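Local coordinates for hypothetical protein ST1066 (Sulfolobus tokodaii, PDB 2PJZ) that probably binds and hydrolyses ATP as the nucleotide-binding subunit of an ABC transporter, putatively one for cobalt, at residues Gln133-Leu136 / Val137-Leu141; Leu36-Asn39 / Gly40-Lys43; Phe198-Asn202 / Arg203-Pro207; Glu157-Ala161 / Ala162-Val166; Ser211-Leu214 / Glu215-Ile218. One frame throughout, in Å; residues are numbered along the deposited sequence.

Contact 1 (Gln133-Leu136 / Val137-Leu141); sequences QSVL and VRTSL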
loop_
_atom_site.group_PDB
_atom_site.type_symbol
_atom_site.label_atom_id
_atom_site.label_comp_id
_atom_site.label_asym_id
_atom_site.label_seq_id
_atom_site.Cartn_x
_atom_site.Cartn_y
_atom_site.Cartn_z
ATOM N N GLN A 133 6.117 9.721 -12.941
ATOM C CA GLN A 133 5.336 9.277 -14.110
ATOM C C GLN A 133 5.042 7.769 -14.121
ATOM O O GLN A 133 3.909 7.355 -14.419
ATOM C CB GLN A 133 6.083 9.634 -15.387
ATOM C CG GLN A 133 6.059 11.121 -15.726
ATOM C CD GLN A 133 6.842 11.393 -17.008
ATOM O OE1 GLN A 133 7.767 10.654 -17.353
ATOM N NE2 GLN A 133 6.457 12.445 -17.728
ATOM N N SER A 134 6.065 6.967 -13.821
ATOM C CA SER A 134 5.960 5.497 -13.770
ATOM C C SER A 134 4.875 5.043 -12.779
ATOM O O SER A 134 3.998 4.242 -13.150
ATOM C CB SER A 134 7.304 4.872 -13.377
ATOM O OG SER A 134 7.202 3.453 -13.284
ATOM N N VAL A 135 4.942 5.546 -11.539
ATOM C CA VAL A 135 3.926 5.195 -10.521
ATOM C C VAL A 135 2.527 5.689 -10.885
ATOM O O VAL A 135 1.538 4.982 -10.654
ATOM C CB VAL A 135 4.323 5.546 -9.052
ATOM C CG1 VAL A 135 4.120 7.044 -8.714
ATOM C CG2 VAL A 135 3.493 4.701 -8.065
ATOM N N LEU A 136 2.427 6.882 -11.470
ATOM C CA LEU A 136 1.108 7.362 -11.885
ATOM C C LEU A 136 0.530 6.488 -12.955
ATOM O O LEU A 136 -0.660 6.127 -12.883
ATOM C CB LEU A 136 1.144 8.829 -12.357
ATOM C CG LEU A 136 1.330 9.824 -11.200
ATOM C CD1 LEU A 136 1.658 11.233 -11.759
ATOM C CD2 LEU A 136 0.122 9.858 -10.279
ATOM N N VAL A 137 1.352 6.128 -13.941
ATOM C CA VAL A 137 0.888 5.233 -15.026
ATOM C C VAL A 137 0.492 3.846 -14.462
ATOM O O VAL A 137 -0.595 3.308 -14.785
ATOM C CB VAL A 137 1.935 5.134 -16.164
ATOM C CG1 VAL A 137 1.640 3.967 -17.140
ATOM C CG2 VAL A 137 2.006 6.476 -16.924
ATOM N N ARG A 138 1.342 3.294 -13.588
ATOM C CA ARG A 138 1.068 1.967 -13.012
ATOM C C ARG A 138 -0.183 1.946 -12.111
ATOM O O ARG A 138 -0.993 0.995 -12.150
ATOM C CB ARG A 138 2.317 1.453 -12.258
ATOM C CG ARG A 138 3.416 0.944 -13.221
ATOM C CD ARG A 138 4.652 0.403 -12.450
ATOM N NE ARG A 138 5.501 1.476 -11.910
ATOM C CZ ARG A 138 5.591 1.808 -10.623
ATOM N NH1 ARG A 138 4.908 1.154 -9.678
ATOM N NH2 ARG A 138 6.402 2.801 -10.268
ATOM N N THR A 139 -0.361 2.988 -11.312
ATOM C CA THR A 139 -1.587 3.107 -10.508
ATOM C C THR A 139 -2.826 3.248 -11.419
ATOM O O THR A 139 -3.867 2.613 -11.193
ATOM C CB THR A 139 -1.482 4.252 -9.472
ATOM O OG1 THR A 139 -0.410 3.974 -8.561
ATOM C CG2 THR A 139 -2.779 4.369 -8.654
ATOM N N SER A 140 -2.697 4.043 -12.474
ATOM C CA SER A 140 -3.783 4.229 -13.423
ATOM C C SER A 140 -4.121 2.905 -14.127
ATOM O O SER A 140 -5.293 2.551 -14.258
ATOM C CB SER A 140 -3.422 5.340 -14.432
ATOM O OG SER A 140 -3.315 6.578 -13.769
ATOM N N LEU A 141 -3.110 2.164 -14.561
ATOM C CA LEU A 141 -3.349 0.814 -15.122
ATOM C C LEU A 141 -4.096 -0.119 -14.131
ATOM O O LEU A 141 -5.037 -0.841 -14.514
ATOM C CB LEU A 141 -2.023 0.168 -15.527
ATOM C CG LEU A 141 -1.320 0.755 -16.765
ATOM C CD1 LEU A 141 0.135 0.331 -16.753
ATOM C CD2 LEU A 141 -1.997 0.317 -18.085
#
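Helix 131-144 starts within a sequence that resembles the ABC signature motif. This contact covers the end of that motif, Gln133, and the turn after it. Ser134 and Arg138 lie one turn apart and join through their side chains. The Arg138 chain bends about its CG-CD bond (chi3 -76°) and doubles back towards the start of the helix. Its guanidinium then meets Ser134 edge-on. Arg138 NE gives a hydrogen bond of 2.9 Å to Ser134 OG, and Arg138 NH2 gives one of 3.2 Å to the same oxygen. The hydroxyl oxygen lies in the guanidinium plane, so the two bonds hold the edge of the group on it. Over one face of the guanidinium sits Val135 CA. The remaining nitrogen, NH1, bonds to Asn79 O, and Thr139 OG1 bonds to Asn79 ND2. Asn79 thus bonds to two successive residues of the helix.

Backbone bonds of the usual i to i+4 kind run alongside, such as Thr139 N to Val135 O at 2.8 Å. The apolar side chains face neighbouring helices: Leu136 packs on Arg163 and Ile167 of helix 161-173, and Leu141 on helix 90-100. Ser140 is buried, and its hydroxyl turns back into its own helix. Leu136 O accepts two bonds from opposite faces of its carbonyl plane, from Ser140 N at 2.9 Å and from Ser140 OG at 2.8 Å.

Contact 2 (Leu36-Asn39 / Gly40-Lys43); sequences LGPN and GSGK. With SO4 (sulfate ion), chain C.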
loop_
_atom_site.group_PDB
_atom_site.type_symbol
_atom_site.label_atom_id
_atom_site.label_comp_id
_atom_site.label_asym_id
_atom_site.label_seq_id
_atom_site.Cartn_x
_atom_site.Cartn_y
_atom_site.Cartn_z
ATOM N N LEU A 36 1.134 1.372 7.254
ATOM C CA LEU A 36 2.148 2.421 7.410
ATOM C C LEU A 36 3.376 1.795 7.976
ATOM O O LEU A 36 3.310 1.047 8.931
ATOM C CB LEU A 36 1.687 3.513 8.407
ATOM C CG LEU A 36 0.477 4.334 8.050
ATOM C CD1 LEU A 36 0.063 5.208 9.263
ATOM C CD2 LEU A 36 0.788 5.186 6.786
ATOM N N GLY A 37 4.520 2.056 7.378
ATOM C CA GLY A 37 5.719 1.465 7.965
ATOM C C GLY A 37 6.895 2.221 7.409
ATOM O O GLY A 37 6.820 2.699 6.285
ATOM N N PRO A 38 7.988 2.305 8.190
ATOM C CA PRO A 38 9.223 2.898 7.686
ATOM C C PRO A 38 9.764 2.182 6.475
ATOM O O PRO A 38 9.444 1.000 6.235
ATOM C CB PRO A 38 10.198 2.774 8.875
ATOM C CG PRO A 38 9.595 1.851 9.820
ATOM C CD PRO A 38 8.104 1.868 9.595
ATOM N N ASN A 39 10.595 2.889 5.716
ATOM C CA ASN A 39 11.318 2.273 4.640
ATOM C C ASN A 39 12.063 1.091 5.255
ATOM O O ASN A 39 12.534 1.161 6.400
ATOM C CB ASN A 39 12.249 3.277 3.923
ATOM C CG ASN A 39 11.535 4.038 2.799
ATOM O OD1 ASN A 39 10.546 3.552 2.230
ATOM N ND2 ASN A 39 12.038 5.231 2.471
ATOM N N GLY A 40 12.060 -0.030 4.550
ATOM C CA GLY A 40 12.765 -1.218 5.036
ATOM C C GLY A 40 11.986 -2.171 5.921
ATOM O O GLY A 40 12.499 -3.225 6.304
ATOM N N SER A 41 10.736 -1.843 6.243
ATOM C CA SER A 41 9.989 -2.647 7.192
ATOM C C SER A 41 9.414 -3.949 6.552
ATOM O O SER A 41 8.989 -4.843 7.262
ATOM C CB SER A 41 8.853 -1.840 7.831
ATOM O OG SER A 41 7.996 -1.328 6.822
ATOM N N GLY A 42 9.399 -4.026 5.229
ATOM C CA GLY A 42 8.859 -5.191 4.545
ATOM C C GLY A 42 7.492 -4.961 3.893
ATOM O O GLY A 42 6.898 -5.927 3.396
ATOM N N LYS A 43 7.006 -3.700 3.865
ATOM C CA LYS A 43 5.656 -3.398 3.332
ATOM C C LYS A 43 5.507 -3.850 1.886
ATOM O O LYS A 43 4.529 -4.519 1.549
ATOM C CB LYS A 43 5.315 -1.884 3.409
ATOM C CG LYS A 43 5.470 -1.251 4.734
ATOM C CD LYS A 43 5.095 0.260 4.687
ATOM C CE LYS A 43 5.753 1.020 3.539
ATOM N NZ LYS A 43 7.220 1.191 3.755
HETATM S S SO4 C . 9.438 -1.303 2.677
HETATM O O1 SO4 C . 10.301 -2.510 2.781
HETATM O O2 SO4 C . 8.599 -1.444 1.475
HETATM O O3 SO4 C . 8.559 -1.143 3.822
HETATM O O4 SO4 C . 10.239 -0.119 2.464
#
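Lys43 NZ stands over the flat peptide carbonyl of Gly37, 54° out of its plane, and bonds to Gly37 O at 3.0 Å. The next carbonyl is met in a similar way. Ser41 N lies above the plane of the Pro38 carbonyl and bonds to Pro38 O at 3.1 Å. That bond closes a type II turn from Pro38 to Ser41. Lys43 NZ adds a weak bond to Pro38 O.

The segment has the sequence and shape of a P-loop (Walker A), between strand 32-36 and helix 43-50. A sulfate ion, probably from the crystallisation liquor, is wrapped by the loop. Gly40 N bonds to sulfate O4 at 2.8 Å, and Gly42 N to sulfate O1 at 3.0 Å. Sulfate O3 gathers most of the bonds. It takes Lys43 N at 3.0 Å and Lys43 NZ at 2.7 Å, with weak bonds from Ser41 N and Gly42 N. Lys43 reaches it by folding at its far end, chi3 -49° and chi4 -71°, which curls the amine back between the anion and Gly37 O. Ser41 OG is near both Pro38 O (2.8 Å) and sulfate O3; which of the two takes its proton is not settled. Thr44 OG1 also bonds to the ion.

Converging amides and an amine make a pocket suited to a tetrahedral anion. The sulfate is therefore consistent with the site of a nucleotide phosphate, as in other P-loop proteins.

Contact 3 (Phe198-Asn202 / Arg203-Pro207); sequences FLVGN and RLQGP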
loop_
_atom_site.group_PDB
_atom_site.type_symbol
_atom_site.label_atom_id
_atom_site.label_comp_id
_atom_site.label_asym_id
_atom_site.label_seq_id
_atom_site.Cartn_x
_atom_site.Cartn_y
_atom_site.Cartn_z
ATOM N N PHE A 198 0.015 -0.279 11.434
ATOM C CA PHE A 198 1.456 -0.026 11.439
ATOM C C PHE A 198 2.216 -1.347 11.277
ATOM O O PHE A 198 1.921 -2.309 11.963
ATOM C CB PHE A 198 1.861 0.567 12.793
ATOM C CG PHE A 198 1.398 1.976 12.974
ATOM C CD1 PHE A 198 2.224 3.048 12.585
ATOM C CD2 PHE A 198 0.137 2.236 13.511
ATOM C CE1 PHE A 198 1.804 4.375 12.752
ATOM C CE2 PHE A 198 -0.285 3.563 13.696
ATOM C CZ PHE A 198 0.541 4.629 13.310
ATOM N N LEU A 199 3.195 -1.375 10.383
ATOM C CA LEU A 199 4.134 -2.509 10.348
ATOM C C LEU A 199 5.335 -2.058 11.186
ATOM O O LEU A 199 6.205 -1.356 10.666
ATOM C CB LEU A 199 4.538 -2.831 8.901
ATOM C CG LEU A 199 5.351 -4.109 8.620
ATOM C CD1 LEU A 199 4.676 -5.385 9.158
ATOM C CD2 LEU A 199 5.572 -4.208 7.157
ATOM N N VAL A 200 5.344 -2.464 12.458
ATOM C CA VAL A 200 6.443 -2.202 13.438
ATOM C C VAL A 200 6.458 -3.277 14.511
ATOM O O VAL A 200 5.478 -3.959 14.717
ATOM C CB VAL A 200 6.299 -0.823 14.178
ATOM C CG1 VAL A 200 6.675 0.317 13.260
ATOM C CG2 VAL A 200 4.893 -0.645 14.737
ATOM N N GLY A 201 7.567 -3.427 15.228
ATOM C CA GLY A 201 7.643 -4.444 16.280
ATOM C C GLY A 201 7.543 -5.814 15.665
ATOM O O GLY A 201 6.949 -6.744 16.241
ATOM N N ASN A 202 8.063 -5.921 14.442
ATOM C CA ASN A 202 8.026 -7.169 13.703
ATOM C C ASN A 202 6.576 -7.701 13.649
ATOM O O ASN A 202 6.320 -8.901 13.652
ATOM C CB ASN A 202 9.098 -8.148 14.308
ATOM C CG ASN A 202 10.577 -7.532 14.357
ATOM O OD1 ASN A 202 11.264 -7.591 15.376
ATOM N ND2 ASN A 202 11.025 -6.964 13.267
ATOM N N ARG A 203 5.592 -6.785 13.612
ATOM C CA ARG A 203 4.158 -7.145 13.645
ATOM C C ARG A 203 3.294 -6.177 12.818
ATOM O O ARG A 203 3.681 -5.040 12.597
ATOM C CB ARG A 203 3.628 -7.064 15.088
ATOM C CG ARG A 203 4.160 -8.100 16.092
ATOM C CD ARG A 203 4.216 -7.498 17.521
ATOM N NE ARG A 203 5.155 -8.235 18.372
ATOM C CZ ARG A 203 4.821 -9.254 19.166
ATOM N NH1 ARG A 203 3.558 -9.665 19.247
ATOM N NH2 ARG A 203 5.759 -9.870 19.883
ATOM N N LEU A 204 2.124 -6.620 12.380
ATOM C CA LEU A 204 1.141 -5.710 11.801
ATOM C C LEU A 204 0.176 -5.293 12.907
ATOM O O LEU A 204 -0.595 -6.133 13.394
ATOM C CB LEU A 204 0.371 -6.406 10.705
ATOM C CG LEU A 204 -0.231 -5.701 9.507
ATOM C CD1 LEU A 204 0.668 -4.631 8.849
ATOM C CD2 LEU A 204 -0.558 -6.798 8.460
ATOM N N GLN A 205 0.185 -4.014 13.288
ATOM C CA GLN A 205 -0.581 -3.587 14.476
ATOM C C GLN A 205 -1.666 -2.553 14.174
ATOM O O GLN A 205 -1.432 -1.592 13.454
ATOM C CB GLN A 205 0.375 -3.125 15.581
ATOM C CG GLN A 205 1.630 -4.005 15.719
ATOM C CD GLN A 205 2.424 -3.717 16.981
ATOM O OE1 GLN A 205 1.843 -3.416 18.028
ATOM N NE2 GLN A 205 3.748 -3.784 16.892
ATOM N N GLY A 206 -2.865 -2.781 14.705
ATOM C CA GLY A 206 -4.012 -1.950 14.363
ATOM C C GLY A 206 -5.257 -2.813 14.436
ATOM O O GLY A 206 -5.194 -3.900 14.990
ATOM N N PRO A 207 -6.375 -2.352 13.863
ATOM C CA PRO A 207 -6.516 -1.151 13.054
ATOM C C PRO A 207 -6.691 0.138 13.897
ATOM O O PRO A 207 -6.991 0.055 15.078
ATOM C CB PRO A 207 -7.783 -1.435 12.247
ATOM C CG PRO A 207 -8.614 -2.253 13.178
ATOM C CD PRO A 207 -7.642 -3.105 13.953
#
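Gln205 reaches over to Val200 with its side-chain amide. CG sits beside the backbone N (chi1 -40°) and the chain runs on extended, so NE2 arrives at Val200 O, 2.8 Å away. The oxygen lies in the amide plane of Gln205, but NE2 comes from above the carbonyl plane of Val200. Arg203 N bonds to the same oxygen at 3.0 Å from the other face. Gln205 NE2 has a second acceptor, Asp231 O, so the amide also ties in the strand 228-232.

These residues form a beta hairpin of strands 195-200 and 203-209, at one edge of the mixed sheet. Gly201 and Asn202 make the turn, both with positive phi. Phe198 and Gln205 are a hydrogen-bonded pair, with Gln205 N to Phe198 O at 2.8 Å.

Leu199 and Leu204 form the non-hydrogen-bonded pair. Both have CG anti to the backbone N, at chi1 -171° and -151°. Their CD1 methyls meet at 4.1 Å on the face that also carries Ile35. The Phe198 ring is on the other face, beside Leu254 and Phe248. Arg203 lays CG and CD against Gly201 O, each 3.1 Å from it.

Contact 4 (Glu157-Ala161 / Ala162-Val166); sequences ENVDA and ARRHV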
loop_
_atom_site.group_PDB
_atom_site.type_symbol
_atom_site.label_atom_id
_atom_site.label_comp_id
_atom_site.label_asym_id
_atom_site.label_seq_id
_atom_site.Cartn_x
_atom_site.Cartn_y
_atom_site.Cartn_z
ATOM N N GLU A 157 4.671 8.492 -3.931
ATOM C CA GLU A 157 6.085 8.805 -3.798
ATOM C C GLU A 157 6.616 9.368 -5.110
ATOM O O GLU A 157 6.301 8.858 -6.171
ATOM C CB GLU A 157 6.859 7.578 -3.321
ATOM C CG GLU A 157 8.307 7.854 -2.999
ATOM C CD GLU A 157 8.922 6.834 -2.050
ATOM O OE1 GLU A 157 8.385 5.712 -1.905
ATOM O OE2 GLU A 157 9.962 7.165 -1.441
ATOM N N ASN A 158 7.370 10.477 -5.042
ATOM C CA ASN A 158 7.890 11.134 -6.263
ATOM C C ASN A 158 6.799 11.775 -7.152
ATOM O O ASN A 158 7.038 12.110 -8.327
ATOM C CB ASN A 158 8.753 10.146 -7.080
ATOM C CG ASN A 158 9.831 9.481 -6.235
ATOM O OD1 ASN A 158 10.592 10.159 -5.526
ATOM N ND2 ASN A 158 9.893 8.147 -6.288
ATOM N N VAL A 159 5.610 11.960 -6.588
ATOM C CA VAL A 159 4.493 12.561 -7.296
ATOM C C VAL A 159 4.231 13.966 -6.719
ATOM O O VAL A 159 4.121 14.119 -5.508
ATOM C CB VAL A 159 3.209 11.700 -7.190
ATOM C CG1 VAL A 159 2.048 12.431 -7.824
ATOM C CG2 VAL A 159 3.420 10.346 -7.888
ATOM N N ASP A 160 4.135 14.975 -7.587
ATOM C CA ASP A 160 3.949 16.361 -7.127
ATOM C C ASP A 160 2.582 16.497 -6.458
ATOM O O ASP A 160 1.696 15.684 -6.703
ATOM C CB ASP A 160 4.110 17.361 -8.286
ATOM C CG ASP A 160 2.891 17.418 -9.203
ATOM O OD1 ASP A 160 2.668 16.477 -9.973
ATOM O OD2 ASP A 160 2.165 18.421 -9.198
ATOM N N ALA A 161 2.410 17.520 -5.614
ATOM C CA ALA A 161 1.173 17.685 -4.850
ATOM C C ALA A 161 -0.117 17.653 -5.656
ATOM O O ALA A 161 -1.082 16.989 -5.245
ATOM C CB ALA A 161 1.229 18.960 -3.962
ATOM N N ALA A 162 -0.154 18.356 -6.787
ATOM C CA ALA A 162 -1.365 18.425 -7.603
ATOM C C ALA A 162 -1.774 17.049 -8.130
ATOM O O ALA A 162 -2.941 16.661 -8.037
ATOM C CB ALA A 162 -1.194 19.433 -8.766
ATOM N N ARG A 163 -0.806 16.310 -8.666
ATOM C CA ARG A 163 -1.078 14.976 -9.200
ATOM C C ARG A 163 -1.367 13.951 -8.100
ATOM O O ARG A 163 -2.079 12.985 -8.336
ATOM C CB ARG A 163 0.047 14.512 -10.125
ATOM C CG ARG A 163 0.015 15.277 -11.431
ATOM C CD ARG A 163 1.213 15.004 -12.291
ATOM N NE ARG A 163 1.263 15.992 -13.360
ATOM C CZ ARG A 163 2.006 15.893 -14.450
ATOM N NH1 ARG A 163 2.790 14.836 -14.632
ATOM N NH2 ARG A 163 1.980 16.869 -15.355
ATOM N N ARG A 164 -0.835 14.177 -6.906
ATOM C CA ARG A 164 -1.204 13.359 -5.751
ATOM C C ARG A 164 -2.697 13.446 -5.454
ATOM O O ARG A 164 -3.353 12.437 -5.137
ATOM C CB ARG A 164 -0.421 13.761 -4.516
ATOM C CG ARG A 164 1.004 13.242 -4.477
ATOM C CD ARG A 164 1.721 13.818 -3.287
ATOM N NE ARG A 164 2.911 13.037 -2.968
ATOM C CZ ARG A 164 3.544 13.058 -1.799
ATOM N NH1 ARG A 164 3.128 13.847 -0.814
ATOM N NH2 ARG A 164 4.610 12.297 -1.618
ATOM N N HIS A 165 -3.228 14.665 -5.541
ATOM C CA HIS A 165 -4.644 14.905 -5.344
ATOM C C HIS A 165 -5.513 14.297 -6.418
ATOM O O HIS A 165 -6.586 13.757 -6.117
ATOM C CB HIS A 165 -4.896 16.409 -5.201
ATOM C CG HIS A 165 -4.648 16.895 -3.812
ATOM N ND1 HIS A 165 -3.377 17.042 -3.299
ATOM C CD2 HIS A 165 -5.502 17.166 -2.798
ATOM C CE1 HIS A 165 -3.459 17.436 -2.041
ATOM N NE2 HIS A 165 -4.736 17.502 -1.707
ATOM N N VAL A 166 -5.059 14.370 -7.662
ATOM C CA VAL A 166 -5.768 13.750 -8.779
ATOM C C VAL A 166 -5.812 12.209 -8.628
ATOM O O VAL A 166 -6.892 11.600 -8.702
ATOM C CB VAL A 166 -5.181 14.184 -10.143
ATOM C CG1 VAL A 166 -5.820 13.399 -11.275
ATOM C CG2 VAL A 166 -5.443 15.691 -10.367
#
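Asp160 starts helix 161-173 as its N-cap. By sequence, Glu157-Asp160 follow a Walker B-like segment and probably correspond to the D-loop of ABC ATPases. Asp160 OD2 accepts a weak capping bond from Ala162 N at 3.3 Å. Its CG lies between the backbone N and the carbonyl carbon (chi1 77°), which turns the carboxylate over the helix start. The other oxygen, OD1, packs against the extended Arg163 chain. It forms a long salt bridge to Arg163 NE at 3.7 Å. The oxygen lies well out of the guanidinium plane, so only charge attraction is at work.

Val159 CG1 packs on Arg164 CG at 3.6 Å and on Arg163 CB at 3.7 Å. Beyond it, Val159 touches helix 131-144. The end of Arg164 is held from outside: NE bonds to Phe156 O, and NH1 and NH2 make salt bridges to Asp186 and Glu184. Glu157 turns away to bond His183 NE2.

At the first residue of the helix, Ala161 O accepts two bonds from His165, one turn on, from opposite faces of its carbonyl plane. His165 N is 3.2 Å away. The imidazole ND1 approaches with its ring edge to the oxygen, giving a bond of 3.0 Å between His165 ND1 and Ala161 O.

Contact 5 (Ser211-Leu214 / Glu215-Ile218); sequences SELL and ESSI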
loop_
_atom_site.group_PDB
_atom_site.type_symbol
_atom_site.label_atom_id
_atom_site.label_comp_id
_atom_site.label_asym_id
_atom_site.label_seq_id
_atom_site.Cartn_x
_atom_site.Cartn_y
_atom_site.Cartn_z
ATOM N N SER A 211 -8.673 9.114 10.658
ATOM C CA SER A 211 -9.252 10.365 11.193
ATOM C C SER A 211 -8.765 10.585 12.614
ATOM O O SER A 211 -8.329 11.691 12.959
ATOM C CB SER A 211 -10.798 10.344 11.129
ATOM O OG SER A 211 -11.338 11.525 11.729
ATOM N N GLU A 212 -8.817 9.546 13.438
ATOM C CA GLU A 212 -8.424 9.634 14.831
ATOM C C GLU A 212 -6.896 9.735 14.988
ATOM O O GLU A 212 -6.385 10.509 15.815
ATOM C CB GLU A 212 -9.004 8.475 15.621
ATOM C CG GLU A 212 -10.524 8.337 15.314
ATOM C CD GLU A 212 -11.401 8.102 16.513
ATOM O OE1 GLU A 212 -12.283 7.216 16.432
ATOM O OE2 GLU A 212 -11.250 8.815 17.522
ATOM N N LEU A 213 -6.176 8.958 14.180
ATOM C CA LEU A 213 -4.710 9.061 14.143
ATOM C C LEU A 213 -4.236 10.491 13.889
ATOM O O LEU A 213 -3.369 10.973 14.607
ATOM C CB LEU A 213 -4.153 8.136 13.062
ATOM C CG LEU A 213 -2.646 7.901 12.968
ATOM C CD1 LEU A 213 -2.070 7.300 14.226
ATOM C CD2 LEU A 213 -2.402 6.997 11.748
ATOM N N LEU A 214 -4.812 11.154 12.888
ATOM C CA LEU A 214 -4.359 12.473 12.431
ATOM C C LEU A 214 -4.471 13.560 13.493
ATOM O O LEU A 214 -3.794 14.602 13.393
ATOM C CB LEU A 214 -5.124 12.911 11.189
ATOM C CG LEU A 214 -4.755 12.322 9.830
ATOM C CD1 LEU A 214 -5.846 12.593 8.859
ATOM C CD2 LEU A 214 -3.442 12.896 9.317
ATOM N N GLU A 215 -5.316 13.315 14.495
ATOM C CA GLU A 215 -5.538 14.257 15.595
ATOM C C GLU A 215 -5.066 13.672 16.912
ATOM O O GLU A 215 -5.388 14.188 17.984
ATOM C CB GLU A 215 -7.025 14.696 15.660
ATOM C CG GLU A 215 -7.482 15.509 14.431
ATOM C CD GLU A 215 -6.631 16.766 14.167
ATOM O OE1 GLU A 215 -6.029 17.330 15.127
ATOM O OE2 GLU A 215 -6.566 17.202 12.992
ATOM N N SER A 216 -4.276 12.604 16.842
ATOM C CA SER A 216 -3.788 11.931 18.035
ATOM C C SER A 216 -2.408 12.417 18.465
ATOM O O SER A 216 -1.729 13.139 17.722
ATOM C CB SER A 216 -3.662 10.432 17.766
ATOM O OG SER A 216 -2.742 10.253 16.696
ATOM N N SER A 217 -1.982 11.953 19.634
ATOM C CA SER A 217 -0.623 12.185 20.106
ATOM C C SER A 217 0.038 10.844 20.310
ATOM O O SER A 217 -0.630 9.856 20.548
ATOM C CB SER A 217 -0.620 12.964 21.432
ATOM O OG SER A 217 -1.177 14.254 21.255
ATOM N N ILE A 218 1.358 10.804 20.225
ATOM C CA ILE A 218 2.053 9.547 20.426
ATOM C C ILE A 218 2.979 9.630 21.638
ATOM O O ILE A 218 3.765 10.577 21.752
ATOM C CB ILE A 218 2.771 9.104 19.121
ATOM C CG1 ILE A 218 3.185 7.640 19.193
ATOM C CG2 ILE A 218 3.930 10.044 18.764
ATOM C CD1 ILE A 218 3.230 6.964 17.840
HETATM O O HOH W 1 -1.897 14.774 15.299
#
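Ser216 has OG between its backbone N and carbonyl carbon (chi1 60°), which turns the hydroxyl back to Leu213. The model has it too close to Leu213 O there, so the exact place of both atoms is doubtful. Glu215 has CG beside the backbone N and bends at chi2 (-56°), which brings its CD to 3.7 Å from Leu214 O.

The contact lies where the chain passes from the short helix 210-214 towards strand 216-220. That strand belongs to the antiparallel sheet near the C terminus. Two backbone bonds reach three residues back. Glu215 N bonds to Glu212 O at 3.3 Å, coming from above the carbonyl plane. Ser216 N bonds to Leu213 O at 2.9 Å, with the same caution about that oxygen.

A water bridges two carbonyls across the turn. It donates to Leu214 O at 2.7 Å and to Ser216 O at 2.9 Å. Outside the segments, Leu213 packs on Phe248 and Ile239, and Ser216 shares a backbone bond with Phe248. The Glu212 carboxylate makes a salt bridge to Lys241, so the helix is also tied to strand 235-241.

The water gives both of its protons to carbonyls on the two sides of Glu215. It thus supplies donors to oxygens in the passage between the helix and the strand.

How the contacts relate
All five contacts are local and follow one another along the chain, so none nests in or crosses another. Contact 2 comes first and closes the loop between strand 32-36 and helix 43-50. Contact 1 is a turn within helix 131-144, and contact 4 begins helix 161-173. These two meet where Val135 CG1 packs on Val159 CG2, 3.5 Å apart, so the two helices are joined. Contact 3 closes the hairpin 195-200/203-209. It borders contact 2 through a probable bond of Leu199 N to Leu36 O and packing of Leu199 on the loop. Contact 5 leads into the C-terminal sheet. Its Leu213 touches both Phe198 and Leu36.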